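Local coordinates for protein putative uronate isomerase (Thermotoga maritima, PDB 4NAR) that probably belongs to the lactate racemase family and may interconvert the stereoisomers of lactate, at residues Thr40-Thr45 with Glu229-Arg234; Asn149-His154 with Thr220-Tyr225; Met298-Gln303 with Glu370-Val375; Ile327-Lys332 with Ile354-Ala359. One frame throughout, in Å; residues are numbered along the deposited sequence.

Contact 1 of 4, residues Thr40-Thr45 with Glu229-Arg234; sequences TRVDFT and EEVIPR. With ACT (acetate ion), chain E; SO4 (sulfate ion), chain C.
Phe44, the N-cap of helix 45-58 in the Asx turn of Asp43-Thr45, and Val42 just before that turn pack against Val231 and Pro233 at the start of strand 231-240. A CH-pi contact carries the packing: Pro233 CB stands 3.6 Å from the centroid of the Phe44 ring, only 11° off the ring normal, and so sits over the middle of one face. Pro233 CG leans toward the CB end of the ring, 3.7 Å from Phe44 CG. The torsion chi1 of 58° sets Phe44 CG between its own backbone N and carbonyl carbon, which starts the ring out toward the proline. Val231 splits its two methyls: CG1 comes near the ring's edge, 4.2 Å from Phe44 CD2, while CG2 meets Val42 CG1 at 3.7 Å.

Thr45 N donates to Asp43 OD1 over 2.9 Å, and Thr45 OG1 reaches the same oxygen from the same face of the carboxylate; Asp43 OD2 bonds to Thr37 OG1. Earlier in the loop, Arg41 turns its guanidinium edge to two anions probably taken from the crystallisation liquor: NH2 donates to acetate O over 2.6 Å, with an N-H...O angle of 167°, and also lies close to sulfate O1, at a doubtfully short separation.

No hydrogen bond joins the two segments, and the join rests mainly on apolar side chains; Asp43 and Thr45 brace the turn, while Arg41 helps line a site that holds anions in the crystal, the sulfate also being bonded to His154 and Lys164.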
# COMPACT_ATOMS: atom_id res chain seq x y z
N THR A 40 -8.98 2.61 -0.59
CA THR A 40 -8.32 1.31 -0.59
C THR A 40 -7.93 0.88 0.83
O THR A 40 -7.76 -0.31 1.11
CB THR A 40 -7.09 1.37 -1.56
OG1 THR A 40 -7.38 0.66 -2.77
CG2 THR A 40 -5.79 0.89 -0.91
N ARG A 41 -7.80 1.86 1.73
CA ARG A 41 -7.44 1.58 3.12
C ARG A 41 -8.63 1.66 4.07
O ARG A 41 -9.22 2.74 4.25
CB ARG A 41 -6.35 2.54 3.60
CG ARG A 41 -5.05 2.42 2.83
CD ARG A 41 -4.25 1.23 3.34
NE ARG A 41 -2.89 1.28 2.81
CZ ARG A 41 -1.88 1.93 3.37
NH1 ARG A 41 -2.06 2.60 4.52
NH2 ARG A 41 -0.68 1.91 2.79
N VAL A 42 -8.99 0.53 4.66
CA VAL A 42 -10.02 0.52 5.70
C VAL A 42 -9.34 0.72 7.06
O VAL A 42 -8.64 -0.18 7.56
CB VAL A 42 -10.87 -0.78 5.65
CG1 VAL A 42 -12.13 -0.65 6.52
CG2 VAL A 42 -11.26 -1.08 4.20
N ASP A 43 -9.54 1.90 7.64
CA ASP A 43 -8.86 2.29 8.87
C ASP A 43 -9.74 3.26 9.65
O ASP A 43 -10.92 3.42 9.32
CB ASP A 43 -7.49 2.91 8.55
CG ASP A 43 -7.57 4.12 7.58
OD1 ASP A 43 -8.50 4.97 7.68
OD2 ASP A 43 -6.66 4.23 6.71
N PHE A 44 -9.18 3.93 10.66
CA PHE A 44 -9.98 4.88 11.44
C PHE A 44 -9.65 6.36 11.19
O PHE A 44 -9.82 7.22 12.08
CB PHE A 44 -10.02 4.51 12.94
CG PHE A 44 -8.65 4.44 13.59
CD1 PHE A 44 -8.16 5.51 14.34
CD2 PHE A 44 -7.87 3.31 13.47
CE1 PHE A 44 -6.91 5.43 14.95
CE2 PHE A 44 -6.62 3.23 14.07
CZ PHE A 44 -6.14 4.29 14.81
N THR A 45 -9.19 6.66 9.97
CA THR A 45 -8.92 8.04 9.56
C THR A 45 -10.03 9.00 9.98
O THR A 45 -9.76 10.08 10.54
CB THR A 45 -8.76 8.18 8.04
OG1 THR A 45 -7.67 7.36 7.58
CG2 THR A 45 -8.55 9.64 7.67
N GLU A 229 -14.67 -7.73 11.92
CA GLU A 229 -15.85 -7.41 11.13
C GLU A 229 -15.92 -5.90 10.99
O GLU A 229 -16.49 -5.38 10.03
CB GLU A 229 -17.11 -7.97 11.79
CG GLU A 229 -17.10 -9.48 11.90
CD GLU A 229 -18.49 -10.07 11.80
OE1 GLU A 229 -19.47 -9.27 11.86
OE2 GLU A 229 -18.59 -11.32 11.66
N GLU A 230 -15.34 -5.21 11.97
CA GLU A 230 -15.13 -3.78 11.93
C GLU A 230 -13.65 -3.49 12.20
O GLU A 230 -12.86 -4.39 12.53
CB GLU A 230 -15.99 -3.08 12.98
CG GLU A 230 -17.44 -2.89 12.57
CD GLU A 230 -18.12 -1.72 13.31
OE1 GLU A 230 -18.40 -0.69 12.66
OE2 GLU A 230 -18.36 -1.85 14.53
N VAL A 231 -13.28 -2.22 12.06
CA VAL A 231 -11.93 -1.78 12.39
C VAL A 231 -11.85 -1.50 13.89
O VAL A 231 -12.62 -0.71 14.43
CB VAL A 231 -11.54 -0.51 11.57
CG1 VAL A 231 -10.31 0.19 12.17
CG2 VAL A 231 -11.31 -0.87 10.10
N ILE A 232 -10.91 -2.18 14.55
CA ILE A 232 -10.63 -1.94 15.97
C ILE A 232 -9.35 -1.14 16.07
O ILE A 232 -8.25 -1.69 15.87
CB ILE A 232 -10.43 -3.28 16.74
CG1 ILE A 232 -11.58 -4.24 16.45
CG2 ILE A 232 -10.30 -3.04 18.25
CD1 ILE A 232 -11.16 -5.49 15.73
N PRO A 233 -9.47 0.17 16.35
CA PRO A 233 -8.27 0.99 16.54
C PRO A 233 -7.45 0.45 17.71
O PRO A 233 -8.03 0.03 18.72
CB PRO A 233 -8.82 2.38 16.88
CG PRO A 233 -10.21 2.39 16.31
CD PRO A 233 -10.71 0.96 16.42
N ARG A 234 -6.13 0.46 17.60
CA ARG A 234 -5.28 -0.10 18.65
C ARG A 234 -4.16 0.86 19.08
O ARG A 234 -3.66 0.76 20.21
CB ARG A 234 -4.69 -1.42 18.15
CG ARG A 234 -5.75 -2.51 17.92
CD ARG A 234 -6.45 -2.94 19.25
NE ARG A 234 -5.45 -3.14 20.30
CZ ARG A 234 -4.80 -4.28 20.51
NH1 ARG A 234 -5.07 -5.34 19.75
NH2 ARG A 234 -3.88 -4.38 21.47
C ACT E . 0.33 4.44 3.90
O ACT E . 1.14 3.50 3.82
OXT ACT E . 0.02 4.75 5.06
CH3 ACT E . -0.22 5.12 2.67
S SO4 C . -1.17 -0.13 -0.27
O1 SO4 C . -0.34 0.41 0.82
O2 SO4 C . -1.96 0.96 -0.87
O3 SO4 C . -0.36 -0.75 -1.34
O4 SO4 C . -2.07 -1.13 0.31

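Contact 2 of 4, residues Asn149-His154 with Thr220-Tyr225; sequences NGTVPH and TLNMVY. With SO4 (sulfate ion), chain C; ACT (acetate ion), chain E.
Asn149 meets four successive residues, Thr220 to Met223. Its amide starts from a chi1 of 52°, with CG between the backbone N and the carbonyl carbon, and ND2 donates in the amide plane to Thr220 OG1 over 3.0 Å, while OD1 accepts from Gly162 N. The Asn222 amide crosses it with the planes 65° apart. An alanine here would remove the whole carboxamide, and Thr220 OG1 and Gly162 N would probably each lose a partner in a buried setting. On the backbone, Asn149 N donates to Leu221 O at 3.0 Å and Asn149 O accepts from Met223 N at 2.8 Å.

Gly150 pairs with Met223, and a CB in its place would be tight against Met223 CE and Tyr225 CE1. Gly150 N donates to acetate OXT over 3.2 Å. These bridges are parallel: strands 144-150 and 217-227 lie side by side in the seven-stranded mixed sheet, where 144-150 belongs to the run of parallel strands and 217-227 pairs antiparallel with 231-240 on its other side.

Thr151 N extends the ladder to Met223 O at 2.9 Å. Its OG1 lies 2.7 Å from Asn222 OD1, but Ser160 O competes for the single hydroxyl proton. Further on, a water bridges the two segments, donating to Thr151 O over 2.7 Å and accepting from Tyr225 N; the same water sits over the centre of the Tyr225 ring.

Val152 then brings CG2 obliquely toward that ring. His154 ends the segment with NE2 donating almost straight, at 177°, to sulfate O3 over 2.8 Å.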
# COMPACT_ATOMS: atom_id res chain seq x y z
N ASN A 149 -1.27 8.20 8.48
CA ASN A 149 -0.88 6.99 7.76
C ASN A 149 -1.22 5.75 8.60
O ASN A 149 -1.61 5.87 9.76
CB ASN A 149 0.61 7.06 7.43
CG ASN A 149 1.47 7.37 8.66
OD1 ASN A 149 2.05 6.46 9.26
ND2 ASN A 149 1.57 8.67 9.03
N GLY A 150 -1.08 4.57 8.02
CA GLY A 150 -1.43 3.35 8.74
C GLY A 150 -0.45 2.23 8.48
O GLY A 150 0.06 2.07 7.34
N THR A 151 -0.19 1.43 9.52
CA THR A 151 0.87 0.43 9.46
C THR A 151 0.36 -1.01 9.52
O THR A 151 -0.37 -1.40 10.45
CB THR A 151 1.95 0.65 10.55
OG1 THR A 151 2.62 1.91 10.33
CG2 THR A 151 2.97 -0.48 10.55
N VAL A 152 0.77 -1.79 8.52
CA VAL A 152 0.29 -3.14 8.30
C VAL A 152 1.39 -3.85 7.49
O VAL A 152 2.18 -3.18 6.82
CB VAL A 152 -1.08 -3.08 7.55
CG1 VAL A 152 -1.19 -4.11 6.43
CG2 VAL A 152 -2.24 -3.21 8.53
N PRO A 153 1.48 -5.18 7.57
CA PRO A 153 2.55 -5.82 6.79
C PRO A 153 2.31 -5.61 5.30
O PRO A 153 1.16 -5.68 4.86
CB PRO A 153 2.40 -7.31 7.13
CG PRO A 153 1.62 -7.34 8.42
CD PRO A 153 0.71 -6.16 8.37
N HIS A 154 3.37 -5.37 4.53
CA HIS A 154 3.22 -4.98 3.14
C HIS A 154 4.21 -5.69 2.22
O HIS A 154 5.39 -5.86 2.57
CB HIS A 154 3.37 -3.47 3.01
CG HIS A 154 2.86 -2.91 1.70
ND1 HIS A 154 3.63 -2.87 0.56
CD2 HIS A 154 1.67 -2.36 1.38
CE1 HIS A 154 2.94 -2.31 -0.42
NE2 HIS A 154 1.74 -1.99 0.05
N THR A 220 3.41 13.19 11.77
CA THR A 220 2.97 11.85 11.43
C THR A 220 1.97 11.39 12.48
O THR A 220 2.19 11.54 13.69
CB THR A 220 4.13 10.84 11.31
OG1 THR A 220 3.59 9.54 11.08
CG2 THR A 220 5.02 10.81 12.58
N LEU A 221 0.85 10.88 12.01
CA LEU A 221 -0.17 10.31 12.87
C LEU A 221 -0.32 8.87 12.37
O LEU A 221 -1.08 8.59 11.44
CB LEU A 221 -1.47 11.13 12.77
CG LEU A 221 -1.30 12.61 13.15
CD1 LEU A 221 -0.88 13.47 11.97
CD2 LEU A 221 -2.56 13.19 13.79
N ASN A 222 0.48 7.98 12.96
CA ASN A 222 0.67 6.62 12.47
C ASN A 222 -0.28 5.65 13.20
O ASN A 222 -0.12 5.35 14.39
CB ASN A 222 2.14 6.21 12.67
CG ASN A 222 2.55 4.99 11.84
OD1 ASN A 222 1.71 4.16 11.47
ND2 ASN A 222 3.85 4.89 11.53
N MSE A 223 -1.29 5.19 12.47
CA MSE A 223 -2.33 4.33 13.03
C MSE A 223 -1.93 2.86 13.01
O MSE A 223 -1.24 2.40 12.10
CB MSE A 223 -3.61 4.47 12.22
CG MSE A 223 -4.29 5.84 12.30
SE MSE A 223 -5.77 5.91 11.03
CE MSE A 223 -4.83 5.57 9.36
N VAL A 224 -2.40 2.12 14.01
CA VAL A 224 -2.36 0.66 13.97
C VAL A 224 -3.74 0.14 14.41
O VAL A 224 -4.35 0.69 15.35
CB VAL A 224 -1.23 0.08 14.86
CG1 VAL A 224 -1.10 -1.42 14.64
CG2 VAL A 224 0.09 0.76 14.56
N TYR A 225 -4.24 -0.89 13.75
CA TYR A 225 -5.59 -1.38 14.02
C TYR A 225 -5.74 -2.85 13.64
O TYR A 225 -4.94 -3.41 12.89
CB TYR A 225 -6.62 -0.56 13.25
CG TYR A 225 -6.19 -0.37 11.81
CD1 TYR A 225 -5.41 0.73 11.46
CD2 TYR A 225 -6.53 -1.29 10.82
CE1 TYR A 225 -4.97 0.91 10.15
CE2 TYR A 225 -6.10 -1.11 9.50
CZ TYR A 225 -5.32 -0.02 9.17
OH TYR A 225 -4.88 0.19 7.88
S SO4 C . -1.17 -0.13 -0.27
O1 SO4 C . -0.34 0.41 0.82
O2 SO4 C . -1.96 0.96 -0.87
O3 SO4 C . -0.36 -0.75 -1.34
O4 SO4 C . -2.07 -1.13 0.31
C ACT E . 0.33 4.44 3.90
O ACT E . 1.14 3.50 3.82
OXT ACT E . 0.02 4.75 5.06
CH3 ACT E . -0.22 5.12 2.67
O HOH W 1 -2.94 -1.32 11.24

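Contact 3 of 4, residues Met298-Gln303 with Glu370-Val375; sequences MAKGGQ and EFEFDV
Lys300 and Glu372 form the ionic part of the contact, their side chains crossing at about a right angle, with NZ 2.5 Å from OE2, a very short separation whose exact value is doubtful. The lysine reaches it by bending at chi2, chi3 and chi4. An alanine in place of Glu372 would probably leave the Lys300 ammonium without this carboxylate and the lysine side chain freer to swing.

Backbone hydrogen bonds do the rest of the polar work. Gly301 N donates to Glu372 O over 2.8 Å, and Asp374 N donates to Gly302 O, also 2.8 Å, nearly in line with the carbonyl at 172°. Both glycines belong to a type II turn from Ala299 to Gly302. Gly301 takes a positive phi of 82° there, and a CB on Gly302 would clash with Ala299 O, so both positions call for glycine.

Apolar contact is slight: Met298 CB comes obliquely to the Phe373 ring, 4.3 Å from CD1.

Strands 302-308 and 373-379 run parallel as neighbours in the five-stranded sheet, with strand 268-274 beyond 302-308. Helix 347-357 packs on strand 373-379, where Val375 touches Val356.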
# COMPACT_ATOMS: atom_id res chain seq x y z
N MSE A 298 1.88 -22.21 1.72
CA MSE A 298 1.13 -22.92 0.71
C MSE A 298 1.81 -24.26 0.39
O MSE A 298 3.04 -24.32 0.29
CB MSE A 298 1.02 -22.08 -0.57
CG MSE A 298 0.29 -20.78 -0.37
SE MSE A 298 -1.59 -21.13 -0.03
CE MSE A 298 -1.65 -20.38 1.71
N ALA A 299 1.02 -25.32 0.25
CA ALA A 299 1.56 -26.59 -0.23
C ALA A 299 1.95 -26.42 -1.70
O ALA A 299 1.28 -25.68 -2.45
CB ALA A 299 0.52 -27.70 -0.08
N LYS A 300 3.04 -27.08 -2.12
CA LYS A 300 3.38 -27.14 -3.55
C LYS A 300 2.14 -27.65 -4.31
O LYS A 300 1.53 -28.65 -3.93
CB LYS A 300 4.62 -28.02 -3.77
CG LYS A 300 4.77 -28.64 -5.18
CD LYS A 300 5.23 -27.65 -6.27
CE LYS A 300 6.68 -27.90 -6.71
NZ LYS A 300 7.68 -27.43 -5.69
N GLY A 301 1.73 -26.92 -5.35
CA GLY A 301 0.50 -27.21 -6.07
C GLY A 301 -0.73 -26.65 -5.37
O GLY A 301 -1.87 -26.89 -5.80
N GLY A 302 -0.52 -25.91 -4.28
CA GLY A 302 -1.63 -25.31 -3.56
C GLY A 302 -2.34 -24.27 -4.40
O GLY A 302 -1.76 -23.67 -5.31
N GLN A 303 -3.60 -24.03 -4.08
CA GLN A 303 -4.40 -23.07 -4.81
C GLN A 303 -4.69 -21.85 -3.97
O GLN A 303 -5.25 -21.97 -2.86
CB GLN A 303 -5.73 -23.68 -5.24
CG GLN A 303 -5.63 -24.75 -6.31
CD GLN A 303 -6.97 -25.43 -6.53
OE1 GLN A 303 -7.61 -25.88 -5.57
NE2 GLN A 303 -7.40 -25.50 -7.78
N GLU A 370 7.32 -23.56 -14.42
CA GLU A 370 6.64 -24.37 -13.43
C GLU A 370 6.47 -23.46 -12.23
O GLU A 370 7.33 -22.61 -11.99
CB GLU A 370 7.47 -25.59 -13.05
CG GLU A 370 7.78 -26.55 -14.21
CD GLU A 370 8.47 -27.83 -13.73
OE1 GLU A 370 8.59 -28.02 -12.50
OE2 GLU A 370 8.89 -28.64 -14.59
N PHE A 371 5.38 -23.62 -11.48
CA PHE A 371 5.08 -22.71 -10.37
C PHE A 371 4.87 -23.44 -9.06
O PHE A 371 4.31 -24.54 -9.05
CB PHE A 371 3.84 -21.86 -10.69
CG PHE A 371 4.03 -20.92 -11.85
CD1 PHE A 371 3.57 -21.24 -13.12
CD2 PHE A 371 4.70 -19.71 -11.67
CE1 PHE A 371 3.76 -20.36 -14.20
CE2 PHE A 371 4.90 -18.82 -12.74
CZ PHE A 371 4.43 -19.15 -14.01
N GLU A 372 5.29 -22.83 -7.96
CA GLU A 372 5.08 -23.42 -6.65
C GLU A 372 3.60 -23.56 -6.28
O GLU A 372 3.21 -24.53 -5.62
CB GLU A 372 5.84 -22.63 -5.58
CG GLU A 372 7.27 -23.13 -5.36
CD GLU A 372 7.32 -24.39 -4.51
OE1 GLU A 372 6.45 -24.55 -3.62
OE2 GLU A 372 8.23 -25.23 -4.72
N PHE A 373 2.77 -22.60 -6.69
CA PHE A 373 1.34 -22.68 -6.43
C PHE A 373 0.52 -22.08 -7.57
O PHE A 373 1.06 -21.43 -8.46
CB PHE A 373 0.97 -22.03 -5.08
CG PHE A 373 1.49 -20.63 -4.90
CD1 PHE A 373 2.63 -20.39 -4.13
CD2 PHE A 373 0.85 -19.54 -5.50
CE1 PHE A 373 3.12 -19.10 -3.96
CE2 PHE A 373 1.33 -18.24 -5.34
CZ PHE A 373 2.47 -18.02 -4.56
N ASP A 374 -0.79 -22.31 -7.56
CA ASP A 374 -1.69 -21.74 -8.57
C ASP A 374 -2.43 -20.52 -8.01
O ASP A 374 -2.75 -20.47 -6.83
CB ASP A 374 -2.69 -22.79 -9.05
CG ASP A 374 -3.35 -22.43 -10.40
OD1 ASP A 374 -4.10 -23.27 -10.94
OD2 ASP A 374 -3.11 -21.31 -10.91
N VAL A 375 -2.66 -19.52 -8.85
CA VAL A 375 -3.43 -18.33 -8.46
C VAL A 375 -4.68 -18.23 -9.31
O VAL A 375 -4.60 -18.14 -10.55
CB VAL A 375 -2.63 -17.02 -8.67
CG1 VAL A 375 -3.50 -15.81 -8.29
CG2 VAL A 375 -1.32 -17.05 -7.89

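Contact 4 of 4, residues Ile327-Lys332 with Ile354-Ala359; sequences IGYHCK and INVRGA
Arg357, at the end of helix 347-357, lies against the backbone of Tyr329 and His330 and can be followed outward atom by atom. CB touches His330 O at 3.5 Å. With CG anti to the backbone N (chi1 -163°), the next methylene comes to Tyr329 O, 3.8 Å from CG. A bend at chi2, 63°, places CD against the tyrosine, 4.0 Å from Tyr329 CB and close to its carbonyl. The guanidinium that follows has Tyr329 O near its plane at one edge; NH1 donates to Phe373 O, and the side chain makes a cation-pi contact with Phe371.

Earlier in the helix, Val356 and Ile354 join in. Val356 CB meets Tyr329 CE1 at 3.6 Å, approaching the ring obliquely, while the tyrosine OH bonds to His352 NE2. His330 O receives a CA-H...O contact from Ile354 CA, 3.5 Å away with 156° at the hydrogen, and the His330 ring is held by Glu369 and stacked on Tyr334. Ile354 CD1 packs on Lys332 CG at 3.8 Å.

The loop joins helix 318-327 to helix 332-341, whose N-cap is Cys331. A water spans the gap near this cap: it accepts from Lys332 N over 2.9 Å and donates to Gly358 O over 2.7 Å.

Since no direct hydrogen bond crosses between the segments, the join rests on the arginine's methylenes against backbone, on the Tyr329-Val356 and Lys332-Ile354 side-chain contacts, and on that one water; the arginine's aliphatic part does the packing here while its charged end turns to Phe371 and Phe373 O.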
# COMPACT_ATOMS: atom_id res chain seq x y z
N ILE A 327 2.22 -8.40 -20.63
CA ILE A 327 3.20 -9.32 -20.07
C ILE A 327 2.55 -10.54 -19.38
O ILE A 327 3.09 -11.65 -19.44
CB ILE A 327 4.18 -8.58 -19.11
CG1 ILE A 327 5.41 -9.44 -18.82
CG2 ILE A 327 3.47 -8.10 -17.81
CD1 ILE A 327 6.30 -8.84 -17.75
N GLY A 328 1.39 -10.35 -18.75
CA GLY A 328 0.74 -11.43 -18.02
C GLY A 328 1.51 -11.84 -16.77
O GLY A 328 2.58 -11.28 -16.45
N TYR A 329 0.99 -12.84 -16.06
CA TYR A 329 1.53 -13.17 -14.75
C TYR A 329 2.51 -14.33 -14.78
O TYR A 329 2.16 -15.46 -15.14
CB TYR A 329 0.38 -13.44 -13.78
CG TYR A 329 -0.41 -12.19 -13.43
CD1 TYR A 329 -0.05 -11.41 -12.32
CD2 TYR A 329 -1.49 -11.78 -14.20
CE1 TYR A 329 -0.77 -10.26 -11.98
CE2 TYR A 329 -2.21 -10.64 -13.87
CZ TYR A 329 -1.85 -9.88 -12.75
OH TYR A 329 -2.54 -8.73 -12.41
N HIS A 330 3.75 -14.05 -14.38
CA HIS A 330 4.84 -15.01 -14.51
C HIS A 330 5.84 -14.89 -13.36
O HIS A 330 5.79 -13.93 -12.58
CB HIS A 330 5.60 -14.74 -15.81
CG HIS A 330 4.75 -14.84 -17.04
ND1 HIS A 330 4.62 -16.00 -17.77
CD2 HIS A 330 4.00 -13.90 -17.69
CE1 HIS A 330 3.83 -15.78 -18.81
NE2 HIS A 330 3.44 -14.52 -18.78
N CYS A 331 6.75 -15.86 -13.27
CA CYS A 331 7.75 -15.91 -12.22
C CYS A 331 8.87 -14.91 -12.51
O CYS A 331 8.96 -14.35 -13.62
CB CYS A 331 8.34 -17.33 -12.08
SG CYS A 331 9.39 -17.87 -13.50
N LYS A 332 9.72 -14.70 -11.51
CA LYS A 332 10.76 -13.69 -11.58
C LYS A 332 11.72 -13.90 -12.75
O LYS A 332 12.07 -12.93 -13.43
CB LYS A 332 11.56 -13.62 -10.28
CG LYS A 332 12.31 -12.30 -10.11
CD LYS A 332 13.54 -12.47 -9.24
CE LYS A 332 13.19 -13.08 -7.91
NZ LYS A 332 14.22 -12.76 -6.87
N ILE A 354 5.15 -10.47 -10.90
CA ILE A 354 5.91 -11.45 -10.13
C ILE A 354 5.32 -11.60 -8.73
O ILE A 354 5.16 -12.72 -8.23
CB ILE A 354 7.37 -11.01 -9.97
CG1 ILE A 354 8.04 -10.80 -11.34
CG2 ILE A 354 8.15 -12.02 -9.10
CD1 ILE A 354 9.41 -10.09 -11.27
N ASN A 355 5.01 -10.46 -8.11
CA ASN A 355 4.42 -10.44 -6.79
C ASN A 355 3.16 -11.33 -6.68
O ASN A 355 3.03 -12.14 -5.75
CB ASN A 355 4.12 -9.00 -6.38
CG ASN A 355 5.36 -8.27 -5.87
OD1 ASN A 355 6.31 -8.90 -5.38
ND2 ASN A 355 5.34 -6.93 -5.98
N VAL A 356 2.26 -11.16 -7.65
CA VAL A 356 1.06 -11.98 -7.69
C VAL A 356 1.36 -13.46 -7.98
O VAL A 356 0.88 -14.36 -7.25
CB VAL A 356 0.05 -11.47 -8.72
CG1 VAL A 356 -1.13 -12.46 -8.86
CG2 VAL A 356 -0.45 -10.06 -8.35
N ARG A 357 2.16 -13.73 -9.02
CA ARG A 357 2.33 -15.11 -9.49
C ARG A 357 3.10 -15.99 -8.50
O ARG A 357 2.82 -17.20 -8.37
CB ARG A 357 2.99 -15.17 -10.88
CG ARG A 357 2.80 -16.52 -11.53
CD ARG A 357 1.31 -16.80 -11.77
NE ARG A 357 0.99 -18.19 -12.15
CZ ARG A 357 0.90 -19.21 -11.29
NH1 ARG A 357 1.13 -19.03 -9.99
NH2 ARG A 357 0.59 -20.43 -11.74
N GLY A 358 4.05 -15.39 -7.78
CA GLY A 358 4.82 -16.12 -6.79
C GLY A 358 6.03 -16.85 -7.36
O GLY A 358 6.41 -16.67 -8.53
N ALA A 359 6.62 -17.70 -6.53
CA ALA A 359 7.81 -18.47 -6.89
C ALA A 359 7.55 -19.40 -8.07
O ALA A 359 6.43 -19.91 -8.24
CB ALA A 359 8.31 -19.28 -5.69
O HOH W 2 8.94 -15.91 -8.96

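From the N terminus, contact 1 is the first to open, at the loop after strand 31-36, and it closes only when strand 231-240 begins. Contact 2 opens and closes within that long excursion, joining strand 144-150 to 217-227; 217-227 and 231-240 are sheet neighbours, so the two contacts touch, and both also reach the sulfate and acetate, through Arg41 and through Gly150 and His154. Then contact 3 closes a second loop, from residues 298-303 to 370-375 in the five-stranded parallel sheet. Contact 4 lies between its ends and ties the loop ahead of helix 332-341 to helix 347-357. Contacts 3 and 4 touch, whereas contacts 2 and 4 stay about 8 Å apart at their nearest atoms.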